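Local coordinates for protein 3-dehydroshikimate dehydratase (Bacillus anthracis, PDB 3DX5) that converts 3-dehydroshikimate to 3,4-dihydroxybenzoate, a building block of the siderophore petrobactin, using one manganese ion per subunit, at residues A[165-177]-A[190-202]. Sequence-based numbering, arbitrary orientation.
Sequences PNLKINLDFLHIW and LRPWIQHYHFKNI. With MN (manganese (II) ion), chain B; DHB (3,4-dihydroxybenzoic acid), chain D.
D172 and H198 are paired across neighbouring parallel strands of a TIM barrel, 167-172 and 194-199, and both bind manganese. D172 OD2 is 2.1 Å from the metal and H198 ND1 is 2.3 Å from it; E142, E253 and O3 of 3,4-dihydroxybenzoic acid are also ligands. The tight part lies here. K200, extended through chi2 and chi3 and then bent at chi4 (-64°), forms a salt bridge from NZ to D172 OD1 at 3.1 Å, a weak hydrogen bond. H175 NE2 is hydrogen-bonded to ligand O4 at 2.8 Å, and K200 NZ donates to ligand O3, also at 2.8 Å. N170 brings ND2 over the centre of the H198 ring, 3.1 Å above its plane, with the amide plane standing 86° to the ring. H198 NE2 is hydrogen-bonded to E33 OE2, which probably steadies the ring. On the opposite sheet face, turned to helix 183-190, L171 CD2 packs 3.6 Å from I194 CD1. F173 lies nearly parallel to Y197 but slid aside, and meets F199 rim to rim. A beta bulge at Q195 shifts the register by one. The side bearing K168, W193 and Q195 is partly open to solvent. There K168 runs its chain past the W193 carbonyl, and a water accepts from its NZ and lies near P192 O.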
loop_
_atom_site.group_PDB
_atom_site.type_symbol
_atom_site.label_atom_id
_atom_site.label_comp_id
_atom_site.label_asym_id
_atom_site.label_seq_id
_atom_site.Cartn_x
_atom_site.Cartn_y
_atom_site.Cartn_z
ATOM N N PRO A 165 3.811 -6.372 -32.529
ATOM C CA PRO A 165 2.651 -5.489 -32.696
ATOM C C PRO A 165 1.815 -5.244 -31.437
ATOM O O PRO A 165 1.051 -4.283 -31.406
ATOM C CB PRO A 165 1.818 -6.177 -33.793
ATOM C CG PRO A 165 2.302 -7.578 -33.843
ATOM C CD PRO A 165 3.772 -7.500 -33.495
ATOM N N ASN A 166 1.967 -6.058 -30.390
ATOM C CA ASN A 166 1.138 -5.821 -29.193
ATOM C C ASN A 166 1.856 -5.082 -28.069
ATOM O O ASN A 166 1.302 -4.918 -26.980
ATOM C CB ASN A 166 0.517 -7.115 -28.664
ATOM C CG ASN A 166 -0.440 -7.724 -29.643
ATOM O OD1 ASN A 166 -0.023 -8.200 -30.703
ATOM N ND2 ASN A 166 -1.729 -7.693 -29.325
ATOM N N LEU A 167 3.103 -4.672 -28.309
ATOM C CA LEU A 167 3.840 -3.891 -27.299
ATOM C C LEU A 167 3.517 -2.427 -27.533
ATOM O O LEU A 167 3.724 -1.890 -28.646
ATOM C CB LEU A 167 5.346 -4.091 -27.444
ATOM C CG LEU A 167 6.117 -3.361 -26.343
ATOM C CD1 LEU A 167 5.714 -3.992 -24.990
ATOM C CD2 LEU A 167 7.608 -3.528 -26.632
ATOM N N LYS A 168 3.012 -1.777 -26.496
ATOM C CA LYS A 168 2.593 -0.384 -26.628
ATOM C C LYS A 168 3.176 0.384 -25.453
ATOM O O LYS A 168 3.930 -0.204 -24.681
ATOM C CB LYS A 168 1.073 -0.310 -26.657
ATOM C CG LYS A 168 0.456 -1.084 -27.841
ATOM C CD LYS A 168 0.769 -0.388 -29.194
ATOM C CE LYS A 168 0.162 -1.181 -30.339
ATOM N NZ LYS A 168 0.385 -0.488 -31.611
ATOM N N ILE A 169 2.853 1.675 -25.342
ATOM C CA ILE A 169 3.407 2.560 -24.301
ATOM C C ILE A 169 2.276 3.250 -23.500
ATOM O O ILE A 169 1.300 3.787 -24.080
ATOM C CB ILE A 169 4.306 3.683 -24.937
ATOM C CG1 ILE A 169 5.561 3.079 -25.650
ATOM C CG2 ILE A 169 4.746 4.769 -23.882
ATOM C CD1 ILE A 169 6.586 2.419 -24.697
ATOM N N ASN A 170 2.468 3.297 -22.182
ATOM C CA ASN A 170 1.744 4.200 -21.309
ATOM C C ASN A 170 2.670 5.389 -21.044
ATOM O O ASN A 170 3.684 5.251 -20.316
ATOM C CB ASN A 170 1.383 3.539 -19.961
ATOM C CG ASN A 170 0.578 4.485 -19.071
ATOM O OD1 ASN A 170 -0.134 5.346 -19.574
ATOM N ND2 ASN A 170 0.753 4.383 -17.775
ATOM N N LEU A 171 2.336 6.552 -21.621
ATOM C CA LEU A 171 3.255 7.709 -21.577
ATOM C C LEU A 171 3.003 8.512 -20.290
ATOM O O LEU A 171 1.954 9.142 -20.133
ATOM C CB LEU A 171 3.084 8.590 -22.818
ATOM C CG LEU A 171 4.047 9.779 -22.932
ATOM C CD1 LEU A 171 5.468 9.395 -22.658
ATOM C CD2 LEU A 171 3.947 10.342 -24.332
ATOM N N ASP A 172 3.970 8.482 -19.371
ATOM C CA ASP A 172 3.837 9.187 -18.079
ATOM C C ASP A 172 4.715 10.440 -18.224
ATOM O O ASP A 172 5.943 10.378 -18.134
ATOM C CB ASP A 172 4.284 8.239 -16.956
ATOM C CG ASP A 172 4.079 8.815 -15.554
ATOM O OD1 ASP A 172 4.307 10.021 -15.325
ATOM O OD2 ASP A 172 3.722 8.024 -14.662
ATOM N N PHE A 173 4.072 11.571 -18.522
ATOM C CA PHE A 173 4.771 12.803 -18.860
ATOM C C PHE A 173 5.703 13.352 -17.783
ATOM O O PHE A 173 6.786 13.848 -18.111
ATOM C CB PHE A 173 3.763 13.887 -19.280
ATOM C CG PHE A 173 3.177 13.649 -20.636
ATOM C CD1 PHE A 173 3.931 13.901 -21.787
ATOM C CD2 PHE A 173 1.888 13.126 -20.763
ATOM C CE1 PHE A 173 3.380 13.684 -23.057
ATOM C CE2 PHE A 173 1.337 12.915 -22.015
ATOM C CZ PHE A 173 2.070 13.190 -23.164
ATOM N N LEU A 174 5.291 13.289 -16.529
ATOM C CA LEU A 174 6.181 13.650 -15.431
ATOM C C LEU A 174 7.534 12.912 -15.532
ATOM O O LEU A 174 8.597 13.529 -15.462
ATOM C CB LEU A 174 5.511 13.340 -14.065
ATOM C CG LEU A 174 6.246 13.770 -12.767
ATOM C CD1 LEU A 174 7.423 12.799 -12.469
ATOM C CD2 LEU A 174 6.693 15.215 -12.860
ATOM N N HIS A 175 7.496 11.589 -15.676
ATOM C CA HIS A 175 8.722 10.831 -15.728
ATOM C C HIS A 175 9.529 11.092 -16.970
ATOM O O HIS A 175 10.751 11.022 -16.937
ATOM C CB HIS A 175 8.463 9.336 -15.518
ATOM C CG HIS A 175 7.967 9.041 -14.136
ATOM N ND1 HIS A 175 8.634 9.484 -13.010
ATOM C CD2 HIS A 175 6.843 8.426 -13.696
ATOM C CE1 HIS A 175 7.960 9.112 -11.932
ATOM N NE2 HIS A 175 6.871 8.468 -12.319
ATOM N N ILE A 176 8.845 11.389 -18.058
ATOM C CA ILE A 176 9.506 11.737 -19.294
ATOM C C ILE A 176 10.273 13.057 -19.096
ATOM O O ILE A 176 11.456 13.147 -19.425
ATOM C CB ILE A 176 8.438 11.789 -20.443
ATOM C CG1 ILE A 176 8.442 10.453 -21.166
ATOM C CG2 ILE A 176 8.664 12.945 -21.400
ATOM C CD1 ILE A 176 9.791 10.087 -21.825
ATOM N N TRP A 177 9.609 14.044 -18.505
ATOM C CA TRP A 177 10.219 15.333 -18.186
ATOM C C TRP A 177 11.443 15.172 -17.247
ATOM O O TRP A 177 12.497 15.774 -17.456
ATOM C CB TRP A 177 9.166 16.228 -17.549
ATOM C CG TRP A 177 9.728 17.540 -17.149
ATOM C CD1 TRP A 177 9.883 18.642 -17.949
ATOM C CD2 TRP A 177 10.222 17.900 -15.862
ATOM N NE1 TRP A 177 10.450 19.667 -17.230
ATOM C CE2 TRP A 177 10.665 19.243 -15.946
ATOM C CE3 TRP A 177 10.321 17.228 -14.635
ATOM C CZ2 TRP A 177 11.204 19.923 -14.851
ATOM C CZ3 TRP A 177 10.867 17.908 -13.546
ATOM C CH2 TRP A 177 11.301 19.234 -13.667
ATOM N N LEU A 190 6.948 9.059 -29.726
ATOM C CA LEU A 190 6.360 7.797 -29.250
ATOM C C LEU A 190 4.940 7.520 -29.757
ATOM O O LEU A 190 4.415 6.420 -29.531
ATOM C CB LEU A 190 6.378 7.709 -27.715
ATOM C CG LEU A 190 7.768 7.520 -27.073
ATOM C CD1 LEU A 190 7.691 7.894 -25.600
ATOM C CD2 LEU A 190 8.246 6.073 -27.283
ATOM N N ARG A 191 4.344 8.509 -30.438
ATOM C CA ARG A 191 2.972 8.400 -30.924
ATOM C C ARG A 191 2.513 7.047 -31.532
ATOM O O ARG A 191 1.421 6.582 -31.194
ATOM C CB ARG A 191 2.587 9.553 -31.871
ATOM C CG ARG A 191 1.036 9.704 -31.925
ATOM C CD ARG A 191 0.578 10.898 -32.754
ATOM N NE ARG A 191 -0.887 10.953 -32.804
ATOM C CZ ARG A 191 -1.595 12.032 -33.132
ATOM N NH1 ARG A 191 -0.988 13.178 -33.447
ATOM N NH2 ARG A 191 -2.922 11.956 -33.155
ATOM N N PRO A 192 3.315 6.430 -32.424
ATOM C CA PRO A 192 2.866 5.174 -33.020
ATOM C C PRO A 192 2.594 4.046 -32.013
ATOM O O PRO A 192 1.829 3.137 -32.335
ATOM C CB PRO A 192 4.028 4.779 -33.947
ATOM C CG PRO A 192 4.652 6.085 -34.340
ATOM C CD PRO A 192 4.588 6.885 -33.027
ATOM N N TRP A 193 3.191 4.114 -30.819
ATOM C CA TRP A 193 3.030 3.076 -29.787
ATOM C C TRP A 193 2.140 3.457 -28.606
ATOM O O TRP A 193 1.829 2.632 -27.774
ATOM C CB TRP A 193 4.406 2.673 -29.241
ATOM C CG TRP A 193 5.270 2.123 -30.297
ATOM C CD1 TRP A 193 5.307 0.826 -30.727
ATOM C CD2 TRP A 193 6.208 2.853 -31.120
ATOM N NE1 TRP A 193 6.230 0.696 -31.741
ATOM C CE2 TRP A 193 6.794 1.920 -32.005
ATOM C CE3 TRP A 193 6.613 4.197 -31.182
ATOM C CZ2 TRP A 193 7.776 2.291 -32.966
ATOM C CZ3 TRP A 193 7.581 4.571 -32.135
ATOM C CH2 TRP A 193 8.155 3.619 -33.007
ATOM N N ILE A 194 1.730 4.708 -28.512
ATOM C CA ILE A 194 1.027 5.148 -27.294
ATOM C C ILE A 194 -0.419 4.625 -27.257
ATOM O O ILE A 194 -1.128 4.732 -28.257
ATOM C CB ILE A 194 1.010 6.684 -27.204
ATOM C CG1 ILE A 194 2.425 7.205 -26.900
ATOM C CG2 ILE A 194 -0.057 7.224 -26.138
ATOM C CD1 ILE A 194 2.491 8.676 -27.147
ATOM N N GLN A 195 -0.863 4.102 -26.112
ATOM C CA GLN A 195 -2.283 3.727 -25.966
ATOM C C GLN A 195 -2.948 4.365 -24.750
ATOM O O GLN A 195 -4.172 4.260 -24.580
ATOM C CB GLN A 195 -2.443 2.210 -25.898
ATOM C CG GLN A 195 -1.982 1.493 -27.156
ATOM C CD GLN A 195 -3.039 1.444 -28.234
ATOM O OE1 GLN A 195 -3.364 2.451 -28.864
ATOM N NE2 GLN A 195 -3.580 0.248 -28.465
ATOM N N HIS A 196 -2.147 5.017 -23.903
ATOM C CA HIS A 196 -2.641 5.545 -22.616
ATOM C C HIS A 196 -1.671 6.600 -22.101
ATOM O O HIS A 196 -0.471 6.590 -22.455
ATOM C CB HIS A 196 -2.778 4.396 -21.575
ATOM C CG HIS A 196 -3.902 4.561 -20.579
ATOM N ND1 HIS A 196 -3.860 5.464 -19.535
ATOM C CD2 HIS A 196 -5.055 3.873 -20.422
ATOM C CE1 HIS A 196 -4.952 5.346 -18.797
ATOM N NE2 HIS A 196 -5.693 4.380 -19.315
ATOM N N TYR A 197 -2.171 7.525 -21.290
ATOM C CA TYR A 197 -1.276 8.490 -20.599
ATOM C C TYR A 197 -1.473 8.444 -19.086
ATOM O O TYR A 197 -2.529 8.062 -18.610
ATOM C CB TYR A 197 -1.531 9.947 -21.016
ATOM C CG TYR A 197 -1.699 10.137 -22.496
ATOM C CD1 TYR A 197 -0.589 10.233 -23.333
ATOM C CD2 TYR A 197 -2.991 10.225 -23.070
ATOM C CE1 TYR A 197 -0.737 10.400 -24.706
ATOM C CE2 TYR A 197 -3.150 10.418 -24.433
ATOM C CZ TYR A 197 -2.009 10.490 -25.241
ATOM O OH TYR A 197 -2.143 10.677 -26.605
ATOM N N HIS A 198 -0.451 8.889 -18.361
ATOM C CA HIS A 198 -0.530 9.263 -16.944
ATOM C C HIS A 198 -0.186 10.729 -16.849
ATOM O O HIS A 198 0.831 11.156 -17.411
ATOM C CB HIS A 198 0.492 8.455 -16.112
ATOM C CG HIS A 198 -0.008 7.105 -15.701
ATOM N ND1 HIS A 198 0.719 6.248 -14.891
ATOM C CD2 HIS A 198 -1.172 6.470 -15.982
ATOM C CE1 HIS A 198 0.012 5.149 -14.683
ATOM N NE2 HIS A 198 -1.138 5.258 -15.337
ATOM N N PHE A 199 -1.002 11.488 -16.124
ATOM C CA PHE A 199 -0.778 12.905 -15.899
ATOM C C PHE A 199 -0.553 13.121 -14.396
ATOM O O PHE A 199 -1.464 12.891 -13.592
ATOM C CB PHE A 199 -2.042 13.717 -16.259
ATOM C CG PHE A 199 -2.280 13.946 -17.757
ATOM C CD1 PHE A 199 -1.500 13.334 -18.734
ATOM C CD2 PHE A 199 -3.354 14.728 -18.167
ATOM C CE1 PHE A 199 -1.756 13.546 -20.100
ATOM C CE2 PHE A 199 -3.622 14.956 -19.524
ATOM C CZ PHE A 199 -2.815 14.363 -20.498
ATOM N N LYS A 200 0.629 13.581 -13.998
ATOM C CA LYS A 200 0.805 14.047 -12.617
ATOM C C LYS A 200 1.866 15.140 -12.668
ATOM O O LYS A 200 2.550 15.291 -13.688
ATOM C CB LYS A 200 1.160 12.886 -11.636
ATOM C CG LYS A 200 2.455 12.075 -11.982
ATOM C CD LYS A 200 2.736 11.035 -10.869
ATOM C CE LYS A 200 4.034 10.236 -11.116
ATOM N NZ LYS A 200 3.960 9.389 -12.360
ATOM N N ASN A 201 2.030 15.902 -11.592
ATOM C CA ASN A 201 2.971 17.026 -11.625
ATOM C C ASN A 201 3.686 17.151 -10.297
ATOM O O ASN A 201 3.268 16.552 -9.297
ATOM C CB ASN A 201 2.247 18.346 -11.967
ATOM C CG ASN A 201 3.127 19.293 -12.787
ATOM O OD1 ASN A 201 4.361 19.131 -12.831
ATOM N ND2 ASN A 201 2.502 20.274 -13.451
ATOM N N ILE A 202 4.735 17.960 -10.256
ATOM C CA ILE A 202 5.500 18.119 -9.024
ATOM C C ILE A 202 5.820 19.604 -8.922
ATOM O O ILE A 202 5.933 20.279 -9.973
ATOM C CB ILE A 202 6.783 17.236 -9.061
ATOM C CG1 ILE A 202 7.411 17.118 -7.689
ATOM C CG2 ILE A 202 7.847 17.786 -10.053
ATOM C CD1 ILE A 202 6.691 16.133 -6.780
HETATM MN MN MN B . 2.628 6.477 -13.672
HETATM C C1 DHB D . 3.580 3.663 -9.826
HETATM C C2 DHB D . 3.424 4.497 -10.929
HETATM C C3 DHB D . 4.126 5.704 -11.010
HETATM O O3 DHB D . 4.029 6.574 -12.064
HETATM C C4 DHB D . 5.048 6.048 -9.924
HETATM O O4 DHB D . 5.716 7.217 -10.043
HETATM C C5 DHB D . 5.219 5.192 -8.841
HETATM C C6 DHB D . 4.471 4.001 -8.803
HETATM C C DHB D . 2.783 2.371 -9.762
HETATM O O1 DHB D . 2.890 1.551 -8.844
HETATM O O2 DHB D . 1.903 2.100 -10.722
HETATM O O HOH W 1 -0.802 2.080 -31.201
HETATM O O HOH W 2 2.743 12.158 -15.582
#